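Local coordinates for protein Myo-inositol 2-dehydrogenase (Lactobacillus plantarum WCFS1, PDB 3CEA) that probably catalyses the NAD-dependent oxidation of myo-inositol at its 2-hydroxyl, using a Rossmann domain joined to a GFO/IDH/MocA-type C-terminal domain, at residues G129-Y134 with D295-D300; S169-A174 with P215-I220; T209-A214 with G221-G226. All blocks are in the same frame, centred on the assembly; numbering follows the deposited sequence.

Contact 1. Residues G129-Y134 with D295-D300; sequences GFMRRY and DTAFTD. With NAD (nicotinamide-adenine-dinucleotide), chain E.
Met131 and Phe298 line the nicotinamide end of the NAD pocket, where the loop after Rossmann strand 126-127 meets the first turns of helix 295-311. The pair makes a Met-aromatic contact. Met131, present as selenomethionine, has CG between its backbone N and carbonyl carbon (chi1 79°), and this methylene sits over one face of the Phe298 ring, offset toward the rim. The closest approach of these two side chains is Met131 CG to Phe298 CE1, 3.7 Å. Further along, SE stands obliquely, 4.8 Å from the Phe298 ring centroid. A long, flexible chain suits a place where one side chain touches both ring and cofactor: Met131 CE ends 3.2 Å from NAD O7N. Phe298 turns its edge to the same carboxamide, with NAD N7N near the ring plane, 3.7 Å from CE1 of Phe298.

Ala297, with its single methyl, allows close backbone approach; its CB lies 3.5 Å from Met131 O, and the CA atoms of Tyr134 and Ala297 are 5.1 Å apart. CD2 of Tyr134 lies obliquely against the backbone carbonyl of Asp300, 4.2 Å from its C, while the Tyr134 hydroxyl is hydrogen-bonded to Asp304 one turn further along the helix.

No hydrogen bond joins 129-134 to 295-300, whose contact is van der Waals packing, and the apolar groups flanking the carboxamide probably limit how far it can turn.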
# COMPACT_ATOMS: atom_id res chain seq x y z
N GLY A 129 23.62 -3.53 22.73
CA GLY A 129 22.70 -2.61 22.07
C GLY A 129 21.92 -3.12 20.87
O GLY A 129 21.79 -2.41 19.87
N PHE A 130 21.38 -4.33 20.97
CA PHE A 130 20.50 -4.84 19.91
C PHE A 130 19.07 -4.33 20.14
O PHE A 130 18.22 -5.04 20.68
CB PHE A 130 20.53 -6.37 19.83
CG PHE A 130 21.82 -6.93 19.28
CD1 PHE A 130 22.30 -6.53 18.04
CD2 PHE A 130 22.54 -7.88 20.01
CE1 PHE A 130 23.49 -7.06 17.53
CE2 PHE A 130 23.73 -8.41 19.51
CZ PHE A 130 24.21 -8.00 18.27
N MSE A 131 18.84 -3.09 19.72
CA MSE A 131 17.60 -2.38 20.01
C MSE A 131 16.37 -2.92 19.27
O MSE A 131 15.25 -2.78 19.75
CB MSE A 131 17.75 -0.87 19.76
CG MSE A 131 17.67 -0.42 18.30
SE MSE A 131 19.15 -1.06 17.22
CE MSE A 131 18.58 -0.38 15.53
N ARG A 132 16.59 -3.53 18.10
CA ARG A 132 15.49 -4.01 17.26
C ARG A 132 14.59 -5.02 17.97
O ARG A 132 13.41 -5.15 17.63
CB ARG A 132 16.00 -4.59 15.94
CG ARG A 132 16.69 -3.56 15.05
CD ARG A 132 16.91 -4.10 13.65
NE ARG A 132 17.83 -3.25 12.90
CZ ARG A 132 18.35 -3.58 11.71
NH1 ARG A 132 18.04 -4.74 11.14
NH2 ARG A 132 19.19 -2.75 11.11
N ARG A 133 15.15 -5.72 18.96
CA ARG A 133 14.39 -6.66 19.78
C ARG A 133 13.33 -5.96 20.64
O ARG A 133 12.35 -6.58 21.06
CB ARG A 133 15.33 -7.47 20.68
CG ARG A 133 16.19 -8.49 19.95
CD ARG A 133 16.44 -9.70 20.84
NE ARG A 133 17.52 -10.55 20.35
CZ ARG A 133 17.84 -11.74 20.86
NH1 ARG A 133 17.15 -12.23 21.89
NH2 ARG A 133 18.84 -12.44 20.35
N TYR A 134 13.54 -4.67 20.89
CA TYR A 134 12.63 -3.84 21.67
C TYR A 134 11.56 -3.16 20.79
O TYR A 134 10.51 -2.76 21.30
CB TYR A 134 13.40 -2.77 22.44
CG TYR A 134 14.30 -3.33 23.53
CD1 TYR A 134 15.59 -3.78 23.24
CD2 TYR A 134 13.86 -3.40 24.85
CE1 TYR A 134 16.42 -4.29 24.23
CE2 TYR A 134 14.68 -3.92 25.85
CZ TYR A 134 15.95 -4.36 25.53
OH TYR A 134 16.76 -4.86 26.52
N ASP A 295 13.86 5.25 17.25
CA ASP A 295 13.87 6.18 18.39
C ASP A 295 13.25 5.59 19.66
O ASP A 295 13.87 5.63 20.73
CB ASP A 295 13.18 7.49 18.02
CG ASP A 295 13.30 8.54 19.11
OD1 ASP A 295 14.42 9.07 19.32
OD2 ASP A 295 12.27 8.85 19.75
N THR A 296 12.04 5.05 19.55
CA THR A 296 11.33 4.44 20.69
C THR A 296 12.07 3.21 21.23
O THR A 296 12.23 3.06 22.44
CB THR A 296 9.87 4.07 20.33
OG1 THR A 296 9.23 5.18 19.70
CG2 THR A 296 9.09 3.68 21.58
N ALA A 297 12.53 2.34 20.33
CA ALA A 297 13.30 1.15 20.70
C ALA A 297 14.57 1.50 21.47
O ALA A 297 14.92 0.83 22.44
CB ALA A 297 13.62 0.31 19.48
N PHE A 298 15.26 2.56 21.03
CA PHE A 298 16.44 3.09 21.72
C PHE A 298 16.10 3.57 23.12
O PHE A 298 16.87 3.35 24.06
CB PHE A 298 17.06 4.24 20.94
CG PHE A 298 17.90 3.82 19.77
CD1 PHE A 298 18.96 2.93 19.93
CD2 PHE A 298 17.65 4.34 18.50
CE1 PHE A 298 19.75 2.54 18.85
CE2 PHE A 298 18.44 3.96 17.41
CZ PHE A 298 19.48 3.06 17.58
N THR A 299 14.96 4.24 23.26
CA THR A 299 14.50 4.72 24.55
C THR A 299 14.13 3.53 25.44
O THR A 299 14.61 3.44 26.57
CB THR A 299 13.30 5.68 24.39
OG1 THR A 299 13.72 6.83 23.65
CG2 THR A 299 12.78 6.15 25.75
N ASP A 300 13.32 2.62 24.92
CA ASP A 300 12.85 1.47 25.68
C ASP A 300 13.97 0.54 26.16
O ASP A 300 13.89 0.00 27.28
CB ASP A 300 11.78 0.69 24.89
CG ASP A 300 10.45 1.44 24.78
OD1 ASP A 300 10.26 2.46 25.50
OD2 ASP A 300 9.58 1.02 23.99
PA NAD E . 30.34 8.67 15.71
O1A NAD E . 29.26 9.47 15.09
O2A NAD E . 31.60 8.74 14.93
O5B NAD E . 30.55 9.16 17.23
C5B NAD E . 31.66 8.72 17.99
C4B NAD E . 31.81 9.60 19.23
O4B NAD E . 32.71 9.00 20.15
C3B NAD E . 32.36 10.98 18.90
O3B NAD E . 31.56 11.92 19.58
C2B NAD E . 33.77 10.98 19.45
O2B NAD E . 34.14 12.24 19.97
C1B NAD E . 33.72 9.92 20.54
N9A NAD E . 35.02 9.23 20.69
C8A NAD E . 35.76 8.63 19.70
N7A NAD E . 36.88 8.11 20.24
C5A NAD E . 36.87 8.38 21.57
C6A NAD E . 37.77 8.08 22.59
N6A NAD E . 38.75 7.21 22.36
N1A NAD E . 37.49 8.49 23.88
C2A NAD E . 36.33 9.19 24.16
N3A NAD E . 35.44 9.48 23.14
C4A NAD E . 35.71 9.09 21.86
O3 NAD E . 29.88 7.13 15.86
PN NAD E . 28.34 6.72 16.11
O1N NAD E . 27.73 7.67 17.07
O2N NAD E . 27.74 6.50 14.78
O5D NAD E . 28.43 5.27 16.80
C5D NAD E . 29.26 4.98 17.89
C4D NAD E . 29.05 3.51 18.26
O4D NAD E . 27.67 3.20 18.23
C3D NAD E . 29.76 2.58 17.30
O3D NAD E . 30.51 1.64 18.03
C2D NAD E . 28.64 1.90 16.53
O2D NAD E . 28.92 0.54 16.28
C1D NAD E . 27.42 2.05 17.43
N1N NAD E . 26.18 2.21 16.65
C2N NAD E . 25.11 1.40 16.94
C3N NAD E . 23.92 1.51 16.22
C7N NAD E . 22.69 0.75 16.64
O7N NAD E . 21.68 0.54 15.68
N7N NAD E . 22.58 0.30 17.89
C4N NAD E . 23.82 2.45 15.19
C5N NAD E . 24.91 3.27 14.90
C6N NAD E . 26.09 3.14 15.64

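Contact 2. Residues S169-A174 with P215-I220; sequences SFTKFA and PQLADI. With NAD (nicotinamide-adenine-dinucleotide), chain E.
Thr171 and Ala174 of helix 167-176 stand opposite Leu217 of the 3-10 segment 215-219 and Ile220 just after it, with nearly equal gaps: 7.8 Å between the CA atoms of Thr171 and Leu217, and 7.7 Å between those of Ala174 and Ile220. At that spacing the backbones do not meet, and no hydrogen bond crosses; the side chains fill the interval. The 3-10 winding, with Ile220 N hydrogen-bonded to Leu217 O, takes about three residues a turn and so sets Leu217 and Ile220 on the same side.

Phe170 meets Leu217 edge-on. The ring has CG anti to the backbone N (chi1 162°), and Leu217 CD2 lies in the ring plane, 3.7 Å from CE2 of Phe170. One face of the same ring is covered by Ala174 CB from the next helical turn, 3.6 Å above the plane and toward the rim. Ala174 thus works on two fronts, since its CB also receives Ile220 CD1 at 3.9 Å. Ile220, branched and long, can reach a second neighbour with that terminal methyl, Thr171 CG2, at a looser 4.3 Å. Threonine fits here because its OG1 is hydrogen-bonded to Met167 O of its own helix, and the methyl is turned to the apolar partner.

Around this patch, Met167 extends the helix surface that Leu217 touches, and Arg244, beside strand 237-243, makes a cation-pi contact with Phe170. Phe173 projects from a different side of the helix toward the NAD pyrophosphate, so helix 167-176 lies between the cofactor and the connection from strand 202-210 to strand 225-232.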
# COMPACT_ATOMS: atom_id res chain seq x y z
N SER A 169 28.44 11.39 6.49
CA SER A 169 28.53 11.07 7.92
C SER A 169 29.03 9.65 8.20
O SER A 169 29.56 9.39 9.29
CB SER A 169 27.19 11.30 8.62
OG SER A 169 26.12 10.76 7.87
N PHE A 170 28.86 8.74 7.25
CA PHE A 170 29.41 7.39 7.38
C PHE A 170 30.91 7.37 7.08
O PHE A 170 31.67 6.72 7.79
CB PHE A 170 28.69 6.37 6.50
CG PHE A 170 29.48 5.10 6.30
CD1 PHE A 170 29.53 4.13 7.29
CD2 PHE A 170 30.23 4.91 5.13
CE1 PHE A 170 30.28 2.98 7.12
CE2 PHE A 170 30.98 3.76 4.96
CZ PHE A 170 31.01 2.79 5.95
N THR A 171 31.31 8.05 6.01
CA THR A 171 32.72 8.12 5.61
C THR A 171 33.57 8.68 6.77
O THR A 171 34.62 8.13 7.09
CB THR A 171 32.92 8.93 4.31
OG1 THR A 171 32.10 8.38 3.27
CG2 THR A 171 34.37 8.90 3.85
N LYS A 172 33.08 9.76 7.38
CA LYS A 172 33.66 10.33 8.60
C LYS A 172 33.80 9.28 9.69
O LYS A 172 34.86 9.13 10.30
CB LYS A 172 32.77 11.49 9.09
CG LYS A 172 33.18 12.13 10.41
CD LYS A 172 33.98 13.41 10.19
CE LYS A 172 33.83 14.36 11.37
NZ LYS A 172 34.66 13.97 12.54
N PHE A 173 32.71 8.54 9.92
CA PHE A 173 32.62 7.49 10.93
C PHE A 173 33.58 6.33 10.65
O PHE A 173 34.16 5.76 11.58
CB PHE A 173 31.16 7.01 11.02
CG PHE A 173 30.98 5.68 11.70
CD1 PHE A 173 30.99 5.58 13.09
CD2 PHE A 173 30.75 4.52 10.96
CE1 PHE A 173 30.80 4.35 13.73
CE2 PHE A 173 30.56 3.29 11.58
CZ PHE A 173 30.59 3.20 12.97
N ALA A 174 33.76 6.01 9.37
CA ALA A 174 34.55 4.85 8.95
C ALA A 174 36.01 5.16 8.61
O ALA A 174 36.84 4.25 8.55
CB ALA A 174 33.88 4.15 7.77
N PRO A 215 32.45 3.74 -5.59
CA PRO A 215 33.79 3.15 -5.73
C PRO A 215 34.84 3.81 -4.83
O PRO A 215 35.90 3.22 -4.59
CB PRO A 215 34.13 3.38 -7.21
CG PRO A 215 32.86 3.83 -7.86
CD PRO A 215 32.08 4.51 -6.79
N GLN A 216 34.55 5.01 -4.34
CA GLN A 216 35.47 5.77 -3.49
C GLN A 216 35.61 5.16 -2.09
O GLN A 216 36.53 5.50 -1.35
CB GLN A 216 35.07 7.25 -3.41
CG GLN A 216 33.84 7.54 -2.53
CD GLN A 216 32.51 7.44 -3.28
OE1 GLN A 216 32.42 6.85 -4.36
NE2 GLN A 216 31.47 8.03 -2.71
N LEU A 217 34.69 4.26 -1.74
CA LEU A 217 34.72 3.60 -0.44
C LEU A 217 35.87 2.60 -0.33
O LEU A 217 36.31 2.27 0.77
CB LEU A 217 33.38 2.93 -0.13
CG LEU A 217 32.23 3.85 0.29
CD1 LEU A 217 30.91 3.07 0.34
CD2 LEU A 217 32.49 4.53 1.63
N ALA A 218 36.35 2.13 -1.48
CA ALA A 218 37.51 1.24 -1.55
C ALA A 218 38.77 1.92 -1.00
O ALA A 218 39.65 1.26 -0.44
CB ALA A 218 37.74 0.77 -2.98
N ASP A 219 38.84 3.24 -1.16
CA ASP A 219 39.99 4.04 -0.73
C ASP A 219 40.16 4.04 0.79
O ASP A 219 41.26 4.29 1.29
CB ASP A 219 39.87 5.48 -1.25
CG ASP A 219 39.77 5.55 -2.78
OD1 ASP A 219 39.83 4.49 -3.44
OD2 ASP A 219 39.63 6.67 -3.31
N ILE A 220 39.08 3.76 1.52
CA ILE A 220 39.15 3.53 2.96
C ILE A 220 38.91 2.06 3.33
O ILE A 220 38.63 1.74 4.50
CB ILE A 220 38.21 4.48 3.77
CG1 ILE A 220 36.76 4.33 3.33
CG2 ILE A 220 38.70 5.93 3.67
CD1 ILE A 220 35.74 4.81 4.35
PA NAD E . 30.34 8.67 15.71
O1A NAD E . 29.26 9.47 15.09
O2A NAD E . 31.60 8.74 14.93
O5B NAD E . 30.55 9.16 17.23
C5B NAD E . 31.66 8.72 17.99
C4B NAD E . 31.81 9.60 19.23
O4B NAD E . 32.71 9.00 20.15
C3B NAD E . 32.36 10.98 18.90
O3B NAD E . 31.56 11.92 19.58
C2B NAD E . 33.77 10.98 19.45
O2B NAD E . 34.14 12.24 19.97
C1B NAD E . 33.72 9.92 20.54
N9A NAD E . 35.02 9.23 20.69
C8A NAD E . 35.76 8.63 19.70
N7A NAD E . 36.88 8.11 20.24
C5A NAD E . 36.87 8.38 21.57
C6A NAD E . 37.77 8.08 22.59
N6A NAD E . 38.75 7.21 22.36
N1A NAD E . 37.49 8.49 23.88
C2A NAD E . 36.33 9.19 24.16
N3A NAD E . 35.44 9.48 23.14
C4A NAD E . 35.71 9.09 21.86
O3 NAD E . 29.88 7.13 15.86
PN NAD E . 28.34 6.72 16.11
O1N NAD E . 27.73 7.67 17.07
O2N NAD E . 27.74 6.50 14.78
O5D NAD E . 28.43 5.27 16.80
C5D NAD E . 29.26 4.98 17.89
C4D NAD E . 29.05 3.51 18.26
O4D NAD E . 27.67 3.20 18.23
C3D NAD E . 29.76 2.58 17.30
O3D NAD E . 30.51 1.64 18.03
C2D NAD E . 28.64 1.90 16.53
O2D NAD E . 28.92 0.54 16.28
C1D NAD E . 27.42 2.05 17.43
N1N NAD E . 26.18 2.21 16.65
C2N NAD E . 25.11 1.40 16.94
C3N NAD E . 23.92 1.51 16.22
C7N NAD E . 22.69 0.75 16.64
O7N NAD E . 21.68 0.54 15.68
N7N NAD E . 22.58 0.30 17.89
C4N NAD E . 23.82 2.45 15.19
C5N NAD E . 24.91 3.27 14.90
C6N NAD E . 26.09 3.14 15.64

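Contact 3. Residues T209-A214 with G221-G226; sequences TSNIAA and GEFETG
Ser210 pairs with Thr225 where antiparallel strands 202-210 and 225-232 come together, and Glu224 and Thr225 both face Ser210, making a classic beta bulge. The backbone bonds of this hydrogen-bonded pair are Ser210 N to Thr225 O, 2.9 Å, and Thr225 N to Ser210 O, 3.0 Å and nearly straight at 168°.

Beyond the strand end, the Asn211 amide takes over. Its OD1 accepts from Glu224 N at 3.0 Å, the donor standing 44° out of the carbonyl plane of the amide. Its ND2 donates to Glu222 O at 3.2 Å, in the carbonyl plane of Glu222 and on a lone pair of its O, which also lies in the amide plane of Asn211. Asparagine suits the spot because one flat group offers both an acceptor and a donor. An alanine here would probably leave Glu222 O without this donor and Glu224 N without this acceptor, freeing the backbone on both sides of Phe223 to shift.

Contacts with the aromatic ring come from Thr209, whose CB lies over one face of the Phe223 ring, 3.8 Å from its centroid, in a CH-pi contact. With chi1 at 53°, Thr209 OG1 is placed over the ring centre. Helix 319-338 touches both residues through Gln333.

Water links the remaining polar groups: one molecule donates to Ser210 OG and to Glu224 OE1, the latter at 2.6 Å, and accepts from Ala213 N. Ile154 of the second subunit packs on Glu224 and Thr225. Because the buried Glu224 carboxylate accepts from water through OE1 and from Arg244 N through OE2, it is likely to remain ionised.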
# COMPACT_ATOMS: atom_id res chain seq x y z
N THR A 209 30.46 -8.78 -2.07
CA THR A 209 30.53 -7.34 -1.84
C THR A 209 30.46 -6.55 -3.14
O THR A 209 30.76 -7.08 -4.21
CB THR A 209 31.80 -6.93 -1.06
OG1 THR A 209 32.96 -7.46 -1.71
CG2 THR A 209 31.74 -7.44 0.38
N SER A 210 30.08 -5.28 -3.02
CA SER A 210 29.94 -4.39 -4.17
C SER A 210 30.38 -2.98 -3.84
O SER A 210 30.09 -2.47 -2.75
CB SER A 210 28.49 -4.35 -4.65
OG SER A 210 28.35 -3.53 -5.80
N ASN A 211 31.08 -2.36 -4.78
CA ASN A 211 31.41 -0.94 -4.72
C ASN A 211 30.92 -0.19 -5.96
O ASN A 211 31.41 0.89 -6.28
CB ASN A 211 32.92 -0.74 -4.55
CG ASN A 211 33.32 -0.57 -3.10
OD1 ASN A 211 32.60 0.02 -2.29
ND2 ASN A 211 34.50 -1.08 -2.75
N ILE A 212 29.93 -0.77 -6.65
CA ILE A 212 29.38 -0.17 -7.86
C ILE A 212 28.74 1.20 -7.57
O ILE A 212 29.01 2.17 -8.28
CB ILE A 212 28.37 -1.12 -8.57
CG1 ILE A 212 29.11 -2.35 -9.13
CG2 ILE A 212 27.61 -0.40 -9.68
CD1 ILE A 212 28.20 -3.47 -9.60
N ALA A 213 27.92 1.26 -6.52
CA ALA A 213 27.23 2.49 -6.13
C ALA A 213 28.16 3.59 -5.61
O ALA A 213 27.84 4.78 -5.72
CB ALA A 213 26.15 2.18 -5.10
N ALA A 214 29.30 3.20 -5.03
CA ALA A 214 30.28 4.14 -4.49
C ALA A 214 31.70 3.56 -4.49
O ALA A 214 32.12 2.95 -3.49
CB ALA A 214 29.88 4.60 -3.08
N GLY A 221 39.01 1.18 2.34
CA GLY A 221 38.88 -0.26 2.54
C GLY A 221 37.48 -0.73 2.88
O GLY A 221 37.30 -1.76 3.54
N GLU A 222 36.48 0.01 2.42
CA GLU A 222 35.07 -0.30 2.69
C GLU A 222 34.33 -0.73 1.43
O GLU A 222 34.68 -0.33 0.32
CB GLU A 222 34.38 0.91 3.32
CG GLU A 222 34.73 1.16 4.79
CD GLU A 222 33.85 0.39 5.76
OE1 GLU A 222 32.86 -0.25 5.33
OE2 GLU A 222 34.15 0.44 6.98
N PHE A 223 33.31 -1.57 1.61
CA PHE A 223 32.42 -1.97 0.52
C PHE A 223 31.03 -1.40 0.73
O PHE A 223 30.46 -1.50 1.81
CB PHE A 223 32.34 -3.50 0.41
CG PHE A 223 33.63 -4.15 0.03
CD1 PHE A 223 34.08 -4.11 -1.30
CD2 PHE A 223 34.41 -4.81 0.98
CE1 PHE A 223 35.29 -4.71 -1.66
CE2 PHE A 223 35.61 -5.41 0.63
CZ PHE A 223 36.05 -5.37 -0.70
N GLU A 224 30.48 -0.79 -0.33
CA GLU A 224 29.16 -0.17 -0.27
C GLU A 224 28.05 -1.17 0.07
O GLU A 224 27.21 -0.90 0.93
CB GLU A 224 28.85 0.57 -1.58
CG GLU A 224 27.63 1.49 -1.52
CD GLU A 224 26.32 0.76 -1.72
OE1 GLU A 224 26.24 -0.06 -2.66
OE2 GLU A 224 25.37 0.99 -0.94
N THR A 225 28.05 -2.31 -0.62
CA THR A 225 27.01 -3.32 -0.44
C THR A 225 27.61 -4.66 -0.04
O THR A 225 28.67 -5.04 -0.52
CB THR A 225 26.12 -3.46 -1.71
OG1 THR A 225 25.44 -2.23 -1.96
CG2 THR A 225 25.08 -4.57 -1.55
N GLY A 226 26.91 -5.36 0.85
CA GLY A 226 27.28 -6.71 1.23
C GLY A 226 26.05 -7.59 1.21
O GLY A 226 25.08 -7.34 1.93
O HOH W 1 27.62 -0.89 -4.68

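Contacts 2 and 3 are neighbours, with centres 10 Å apart, and their segments alternate along the chain: 209-214, 215-220 and 221-226 follow one another without a break, from the end of strand 202-210 through the connection to the start of strand 225-232 in the mixed sheet. They also touch, through a probable backbone hydrogen bond from Glu222 N to Leu217 O. Contact 1 lies about 27 Å from contact 2 and 28 Å from contact 3, centre to centre, and its two segments enclose both in sequence. Contacts 1 and 2 share NAD, at the carboxamide and the pyrophosphate respectively. The cofactor is therefore approached from separate parts of the fold, while contact 3 lies where the two strands join, several of its residues packed on a second subunit.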